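Local coordinates for Card1 endonuclease domain-containing protein (Vibrio cholerae, PDB 1XMX) that is of unknown function but carries a Card1-like endonuclease domain of the PDDEXK clan and may therefore bind nucleic acid, at residues A[72-83]-A[103-113]. Numbering follows the deposited sequence.
Sequences KSAIRELAETLK and SAYEVFRSYHW
Val107 enters the facing helix as a knob among Lys72, Ile75, Arg76 and Ala79, and the pair illustrates how neighbouring helices of an alpha/beta domain pack, their axes 9.1 Å apart and inclined by 33°. With Val107 CG1 anti to the backbone N (chi1 177°), this methyl lies 3.7 Å from Ala79 CB. Small Ala79 is the meeting point of the tight side: its CB comes 3.4 Å from Tyr111 CE2, sits at the edge of the Phe108 ring and also touches Trp113 CZ3. Ile75 divides its work, sending CG2 to Phe108 CZ (3.7 Å) and CD1 to the methyl of Ala104.

Toward solvent the contact becomes polar and looser. Tyr111 OH donates to Glu80 OE1 (2.8 Å), which lies in the plane of the phenol ring although the hydroxyl approaches from above the carboxylate plane; a bend at chi2 (76°) folds the acid back for this. The Arg76 guanidinium lays one face over Val107 CG1 and gives only a weak bond, NH2 to Ser110 OG (3.3 Å), while that hydroxyl donates to Val107 O. At the far end an extended Lys72 reaches Glu106 in a salt bridge from Lys72 NZ to Glu106 OE1, an oxygen whose modelled place is doubtful.

After helix 98-110 a Schellman motif, with His112 at positive phi, turns the chain, and Trp113 then brings the edge of its indole up to Ala79 O and Lys83 N, both close to the ring plane. Inward, Leu82 and Trp113 rest on Val89, and Phe108 meets Phe91 edge-to-face, seating helices 68-85 and 98-110 side by side against strand 88-92 of the mainly parallel N-terminal sheet.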
ATOM      1  N   LYS A  72       8.520  34.880  -2.770  1.00 22.01           N
ATOM      2  CA  LYS A  72       9.288  35.289  -1.597  1.00 23.52           C
ATOM      3  C   LYS A  72       8.605  36.413  -0.838  1.00 25.90           C
ATOM      4  O   LYS A  72       8.668  36.511   0.383  1.00 25.09           O
ATOM      5  CB  LYS A  72      10.672  35.801  -2.020  1.00 24.29           C
ATOM      6  CG  LYS A  72      11.612  34.689  -2.451  1.00 25.84           C
ATOM      7  CD  LYS A  72      13.072  35.145  -2.640  1.00 25.48           C
ATOM      8  CE  LYS A  72      13.872  33.913  -3.142  1.00 26.58           C
ATOM      9  NZ  LYS A  72      15.311  34.160  -3.538  1.00 27.18           N
ATOM     10  N   SER A  73       8.031  37.341  -1.591  1.00 26.53           N
ATOM     11  CA  SER A  73       7.229  38.376  -0.984  1.00 25.88           C
ATOM     12  C   SER A  73       5.993  37.832  -0.191  1.00 24.73           C
ATOM     13  O   SER A  73       5.721  38.289   0.940  1.00 24.79           O
ATOM     14  CB  SER A  73       6.784  39.319  -2.076  1.00 25.01           C
ATOM     15  OG  SER A  73       6.879  40.575  -1.549  1.00 26.96           O
ATOM     16  N   ALA A  74       5.244  36.892  -0.784  1.00 22.91           N
ATOM     17  CA  ALA A  74       4.090  36.322  -0.097  1.00 22.59           C
ATOM     18  C   ALA A  74       4.569  35.607   1.164  1.00 21.89           C
ATOM     19  O   ALA A  74       4.017  35.783   2.233  1.00 21.62           O
ATOM     20  CB  ALA A  74       3.295  35.337  -1.056  1.00 23.88           C
ATOM     21  N   ILE A  75       5.663  34.864   1.051  1.00 21.65           N
ATOM     22  CA  ILE A  75       6.131  34.068   2.178  1.00 21.88           C
ATOM     23  C   ILE A  75       6.757  34.898   3.298  1.00 24.30           C
ATOM     24  O   ILE A  75       6.671  34.545   4.476  1.00 26.01           O
ATOM     25  CB  ILE A  75       7.070  32.914   1.707  1.00 21.64           C
ATOM     26  CG1 ILE A  75       6.277  31.947   0.790  1.00 21.35           C
ATOM     27  CG2 ILE A  75       7.707  32.183   2.937  1.00 18.42           C
ATOM     28  CD1 ILE A  75       7.144  30.933  -0.046  1.00 21.66           C
ATOM     29  N   ARG A  76       7.410  35.988   2.933  1.00 24.81           N
ATOM     30  CA  ARG A  76       7.980  36.880   3.931  1.00 26.99           C
ATOM     31  C   ARG A  76       6.874  37.561   4.754  1.00 27.00           C
ATOM     32  O   ARG A  76       7.025  37.741   5.940  1.00 25.81           O
ATOM     33  CB  ARG A  76       8.868  37.907   3.253  1.00 28.23           C
ATOM     34  CG  ARG A  76       9.830  38.547   4.180  1.00 32.12           C
ATOM     35  CD  ARG A  76      10.935  39.242   3.387  1.00 35.16           C
ATOM     36  NE  ARG A  76      12.065  38.343   3.074  1.00 37.61           N
ATOM     37  CZ  ARG A  76      12.983  37.938   3.964  1.00 37.76           C
ATOM     38  NH1 ARG A  76      12.904  38.348   5.249  1.00 37.40           N
ATOM     39  NH2 ARG A  76      13.993  37.148   3.563  1.00 35.52           N
ATOM     40  N   GLU A  77       5.765  37.921   4.114  1.00 27.92           N
ATOM     41  CA  GLU A  77       4.571  38.377   4.830  1.00 30.48           C
ATOM     42  C   GLU A  77       4.070  37.351   5.854  1.00 27.47           C
ATOM     43  O   GLU A  77       3.783  37.683   6.977  1.00 26.03           O
ATOM     44  CB  GLU A  77       3.440  38.702   3.842  1.00 31.43           C
ATOM     45  CG  GLU A  77       3.473  40.126   3.376  1.00 35.21           C
ATOM     46  CD  GLU A  77       2.272  40.518   2.495  1.00 37.29           C
ATOM     47  OE1 GLU A  77       1.111  40.209   2.917  1.00 38.40           O
ATOM     48  OE2 GLU A  77       2.506  41.159   1.403  1.00 39.90           O
ATOM     49  N   LEU A  78       3.931  36.107   5.423  1.00 26.22           N
ATOM     50  CA  LEU A  78       3.647  35.017   6.330  1.00 23.83           C
ATOM     51  C   LEU A  78       4.696  34.929   7.447  1.00 24.27           C
ATOM     52  O   LEU A  78       4.331  34.837   8.635  1.00 24.78           O
ATOM     53  CB  LEU A  78       3.587  33.684   5.573  1.00 23.87           C
ATOM     54  CG  LEU A  78       3.424  32.462   6.488  1.00 23.46           C
ATOM     55  CD1 LEU A  78       2.048  32.563   7.122  1.00 22.97           C
ATOM     56  CD2 LEU A  78       3.559  31.164   5.671  1.00 24.43           C
ATOM     57  N   ALA A  79       5.987  34.975   7.098  1.00 22.23           N
ATOM     58  CA  ALA A  79       7.024  34.749   8.090  1.00 20.97           C
ATOM     59  C   ALA A  79       6.936  35.838   9.173  1.00 24.16           C
ATOM     60  O   ALA A  79       7.119  35.566  10.371  1.00 23.06           O
ATOM     61  CB  ALA A  79       8.401  34.745   7.434  1.00 18.91           C
ATOM     62  N   GLU A  80       6.638  37.067   8.740  1.00 26.29           N
ATOM     63  CA  GLU A  80       6.718  38.227   9.613  1.00 28.85           C
ATOM     64  C   GLU A  80       5.538  38.144  10.619  1.00 27.78           C
ATOM     65  O   GLU A  80       5.697  38.389  11.789  1.00 27.85           O
ATOM     66  CB  GLU A  80       6.745  39.519   8.768  1.00 31.72           C
ATOM     67  CG  GLU A  80       7.295  40.765   9.435  1.00 36.32           C
ATOM     68  CD  GLU A  80       8.865  40.857   9.597  1.00 39.24           C
ATOM     69  OE1 GLU A  80       9.463  40.167  10.469  1.00 39.07           O
ATOM     70  OE2 GLU A  80       9.493  41.704   8.903  1.00 40.51           O
ATOM     71  N   THR A  81       4.369  37.735  10.154  1.00 28.01           N
ATOM     72  CA  THR A  81       3.246  37.470  11.032  1.00 26.66           C
ATOM     73  C   THR A  81       3.583  36.335  12.028  1.00 25.74           C
ATOM     74  O   THR A  81       3.177  36.375  13.182  1.00 25.52           O
ATOM     75  CB  THR A  81       1.984  37.035  10.209  1.00 28.97           C
ATOM     76  OG1 THR A  81       1.700  37.982   9.171  1.00 29.95           O
ATOM     77  CG2 THR A  81       0.771  36.917  11.107  1.00 28.66           C
ATOM     78  N   LEU A  82       4.308  35.313  11.584  1.00 22.42           N
ATOM     79  CA  LEU A  82       4.615  34.209  12.470  1.00 22.44           C
ATOM     80  C   LEU A  82       5.633  34.686  13.481  1.00 22.36           C
ATOM     81  O   LEU A  82       5.517  34.399  14.648  1.00 22.38           O
ATOM     82  CB  LEU A  82       5.211  33.025  11.705  1.00 20.31           C
ATOM     83  CG  LEU A  82       4.248  32.337  10.745  1.00 20.83           C
ATOM     84  CD1 LEU A  82       4.974  31.194  10.010  1.00 18.14           C
ATOM     85  CD2 LEU A  82       2.946  31.894  11.514  1.00 20.62           C
ATOM     86  N   LYS A  83       6.649  35.400  13.012  1.00 22.84           N
ATOM     87  CA  LYS A  83       7.645  35.941  13.894  1.00 25.74           C
ATOM     88  C   LYS A  83       7.004  36.853  14.954  1.00 26.33           C
ATOM     89  O   LYS A  83       7.385  36.782  16.131  1.00 24.95           O
ATOM     90  CB  LYS A  83       8.714  36.712  13.121  1.00 27.99           C
ATOM     91  CG  LYS A  83       9.786  37.275  14.022  1.00 31.18           C
ATOM     92  CD  LYS A  83      10.600  36.117  14.638  1.00 34.60           C
ATOM     93  CE  LYS A  83      11.702  36.648  15.592  1.00 37.36           C
ATOM     94  NZ  LYS A  83      12.503  37.723  14.884  1.00 38.81           N
ATOM     95  N   SER A 103      12.548  29.457  -2.612  1.00 17.05           N
ATOM     96  CA  SER A 103      12.087  30.776  -2.196  1.00 17.92           C
ATOM     97  C   SER A 103      11.739  30.727  -0.708  1.00 18.94           C
ATOM     98  O   SER A 103      12.175  31.580   0.035  1.00 20.55           O
ATOM     99  CB  SER A 103      10.841  31.198  -2.974  1.00 19.75           C
ATOM    100  OG  SER A 103      11.110  31.236  -4.358  1.00 19.72           O
ATOM    101  N   ALA A 104      10.942  29.731  -0.297  1.00 16.45           N
ATOM    102  CA  ALA A 104      10.621  29.529   1.108  1.00 18.47           C
ATOM    103  C   ALA A 104      11.871  29.304   1.945  1.00 19.78           C
ATOM    104  O   ALA A 104      11.947  29.822   3.049  1.00 20.16           O
ATOM    105  CB  ALA A 104       9.675  28.371   1.286  1.00 15.35           C
ATOM    106  N   TYR A 105      12.815  28.490   1.450  1.00 21.15           N
ATOM    107  CA  TYR A 105      14.088  28.274   2.173  1.00 20.63           C
ATOM    108  C   TYR A 105      14.819  29.602   2.520  1.00 22.22           C
ATOM    109  O   TYR A 105      15.314  29.798   3.693  1.00 17.87           O
ATOM    110  CB  TYR A 105      15.034  27.342   1.394  1.00 24.12           C
ATOM    111  CG  TYR A 105      16.320  26.979   2.163  1.00 25.02           C
ATOM    112  CD1 TYR A 105      17.453  27.799   2.148  1.00 25.98           C
ATOM    113  CD2 TYR A 105      16.379  25.826   2.928  1.00 26.19           C
ATOM    114  CE1 TYR A 105      18.630  27.459   2.892  1.00 25.58           C
ATOM    115  CE2 TYR A 105      17.535  25.491   3.642  1.00 26.15           C
ATOM    116  CZ  TYR A 105      18.645  26.304   3.620  1.00 25.86           C
ATOM    117  OH  TYR A 105      19.771  25.899   4.373  1.00 27.95           O
ATOM    118  N   GLU A 106      14.908  30.498   1.525  1.00 22.63           N
ATOM    119  CA  GLU A 106      15.620  31.785   1.731  1.00 27.49           C
ATOM    120  C   GLU A 106      14.935  32.569   2.861  1.00 24.85           C
ATOM    121  O   GLU A 106      15.588  33.075   3.766  1.00 25.10           O
ATOM    122  CB  GLU A 106      15.665  32.639   0.458  1.00 26.49           C
ATOM    123  CG  GLU A 106      16.489  33.942   0.613  1.00 32.67           C
ATOM    124  CD  GLU A 106      16.237  34.987  -0.503  1.00 35.49           C
ATOM    125  OE1 GLU A 106      15.046  35.307  -0.756  1.00 40.24           O
ATOM    126  OE2 GLU A 106      17.214  35.515  -1.122  1.00 38.43           O
ATOM    127  N   VAL A 107      13.614  32.676   2.781  1.00 23.33           N
ATOM    128  CA  VAL A 107      12.861  33.439   3.759  1.00 23.62           C
ATOM    129  C   VAL A 107      13.037  32.827   5.164  1.00 23.17           C
ATOM    130  O   VAL A 107      13.440  33.499   6.118  1.00 21.09           O
ATOM    131  CB  VAL A 107      11.342  33.528   3.399  1.00 23.39           C
ATOM    132  CG1 VAL A 107      10.608  34.274   4.490  1.00 20.88           C
ATOM    133  CG2 VAL A 107      11.148  34.219   2.036  1.00 22.66           C
ATOM    134  N   PHE A 108      12.769  31.536   5.279  1.00 22.52           N
ATOM    135  CA  PHE A 108      12.792  30.904   6.610  1.00 22.79           C
ATOM    136  C   PHE A 108      14.212  30.843   7.211  1.00 23.48           C
ATOM    137  O   PHE A 108      14.400  31.027   8.423  1.00 22.16           O
ATOM    138  CB  PHE A 108      12.135  29.519   6.561  1.00 20.57           C
ATOM    139  CG  PHE A 108      10.676  29.570   6.199  1.00 20.88           C
ATOM    140  CD1 PHE A 108       9.891  30.641   6.592  1.00 22.83           C
ATOM    141  CD2 PHE A 108      10.073  28.543   5.523  1.00 19.05           C
ATOM    142  CE1 PHE A 108       8.520  30.671   6.274  1.00 24.77           C
ATOM    143  CE2 PHE A 108       8.718  28.568   5.219  1.00 20.21           C
ATOM    144  CZ  PHE A 108       7.944  29.619   5.599  1.00 22.23           C
ATOM    145  N   ARG A 109      15.198  30.591   6.366  1.00 22.40           N
ATOM    146  CA  ARG A 109      16.563  30.596   6.827  1.00 24.51           C
ATOM    147  C   ARG A 109      16.978  31.986   7.414  1.00 25.05           C
ATOM    148  O   ARG A 109      17.687  32.064   8.427  1.00 25.84           O
ATOM    149  CB  ARG A 109      17.509  30.122   5.712  1.00 24.90           C
ATOM    150  CG  ARG A 109      18.959  30.250   6.070  1.00 27.42           C
ATOM    151  CD  ARG A 109      19.369  29.236   7.164  1.00 28.73           C
ATOM    152  NE  ARG A 109      20.808  29.340   7.404  1.00 29.98           N
ATOM    153  CZ  ARG A 109      21.380  30.285   8.130  1.00 29.85           C
ATOM    154  NH1 ARG A 109      20.650  31.221   8.722  1.00 32.24           N
ATOM    155  NH2 ARG A 109      22.682  30.305   8.241  1.00 29.78           N
ATOM    156  N   SER A 110      16.484  33.073   6.838  1.00 24.42           N
ATOM    157  CA  SER A 110      16.833  34.397   7.371  1.00 24.74           C
ATOM    158  C   SER A 110      16.260  34.674   8.761  1.00 24.68           C
ATOM    159  O   SER A 110      16.799  35.467   9.491  1.00 23.05           O
ATOM    160  CB  SER A 110      16.454  35.534   6.425  1.00 24.06           C
ATOM    161  OG  SER A 110      15.056  35.634   6.341  1.00 24.53           O
ATOM    162  N   TYR A 111      15.171  34.000   9.100  1.00 25.59           N
ATOM    163  CA  TYR A 111      14.574  34.029  10.422  1.00 23.97           C
ATOM    164  C   TYR A 111      15.226  33.036  11.392  1.00 23.83           C
ATOM    165  O   TYR A 111      14.807  32.929  12.541  1.00 23.00           O
ATOM    166  CB  TYR A 111      13.076  33.727  10.290  1.00 25.71           C
ATOM    167  CG  TYR A 111      12.284  34.925   9.796  1.00 26.94           C
ATOM    168  CD1 TYR A 111      11.817  35.873  10.696  1.00 26.17           C
ATOM    169  CD2 TYR A 111      12.052  35.134   8.428  1.00 26.23           C
ATOM    170  CE1 TYR A 111      11.113  36.981  10.275  1.00 27.17           C
ATOM    171  CE2 TYR A 111      11.354  36.248   7.995  1.00 27.01           C
ATOM    172  CZ  TYR A 111      10.884  37.168   8.947  1.00 27.56           C
ATOM    173  OH  TYR A 111      10.194  38.291   8.578  1.00 28.74           O
ATOM    174  N   HIS A 112      16.229  32.286  10.948  1.00 24.09           N
ATOM    175  CA  HIS A 112      16.872  31.313  11.840  1.00 26.48           C
ATOM    176  C   HIS A 112      15.941  30.194  12.316  1.00 25.37           C
ATOM    177  O   HIS A 112      16.150  29.620  13.385  1.00 24.87           O
ATOM    178  CB  HIS A 112      17.475  32.018  13.059  1.00 31.02           C
ATOM    179  CG  HIS A 112      18.515  33.015  12.690  1.00 35.32           C
ATOM    180  ND1 HIS A 112      19.362  32.821  11.620  1.00 37.89           N
ATOM    181  CD2 HIS A 112      18.809  34.239  13.193  1.00 37.80           C
ATOM    182  CE1 HIS A 112      20.153  33.876  11.492  1.00 38.35           C
ATOM    183  NE2 HIS A 112      19.840  34.748  12.435  1.00 39.06           N
ATOM    184  N   TRP A 113      14.922  29.877  11.525  1.00 22.36           N
ATOM    185  CA  TRP A 113      14.032  28.819  11.898  1.00 22.11           C
ATOM    186  C   TRP A 113      14.637  27.536  11.381  1.00 20.64           C
ATOM    187  O   TRP A 113      15.258  27.547  10.343  1.00 22.38           O
ATOM    188  CB  TRP A 113      12.655  29.051  11.296  1.00 21.88           C
ATOM    189  CG  TRP A 113      11.907  30.117  12.026  1.00 22.37           C
ATOM    190  CD1 TRP A 113      11.988  30.428  13.386  1.00 23.32           C
ATOM    191  CD2 TRP A 113      10.975  31.049  11.464  1.00 21.97           C
ATOM    192  NE1 TRP A 113      11.148  31.492  13.672  1.00 22.83           N
ATOM    193  CE2 TRP A 113      10.502  31.866  12.512  1.00 22.52           C
ATOM    194  CE3 TRP A 113      10.465  31.251  10.179  1.00 23.45           C
ATOM    195  CZ2 TRP A 113       9.563  32.856  12.303  1.00 21.27           C
ATOM    196  CZ3 TRP A 113       9.542  32.271   9.982  1.00 22.36           C
ATOM    197  CH2 TRP A 113       9.111  33.050  11.034  1.00 22.59           C
TER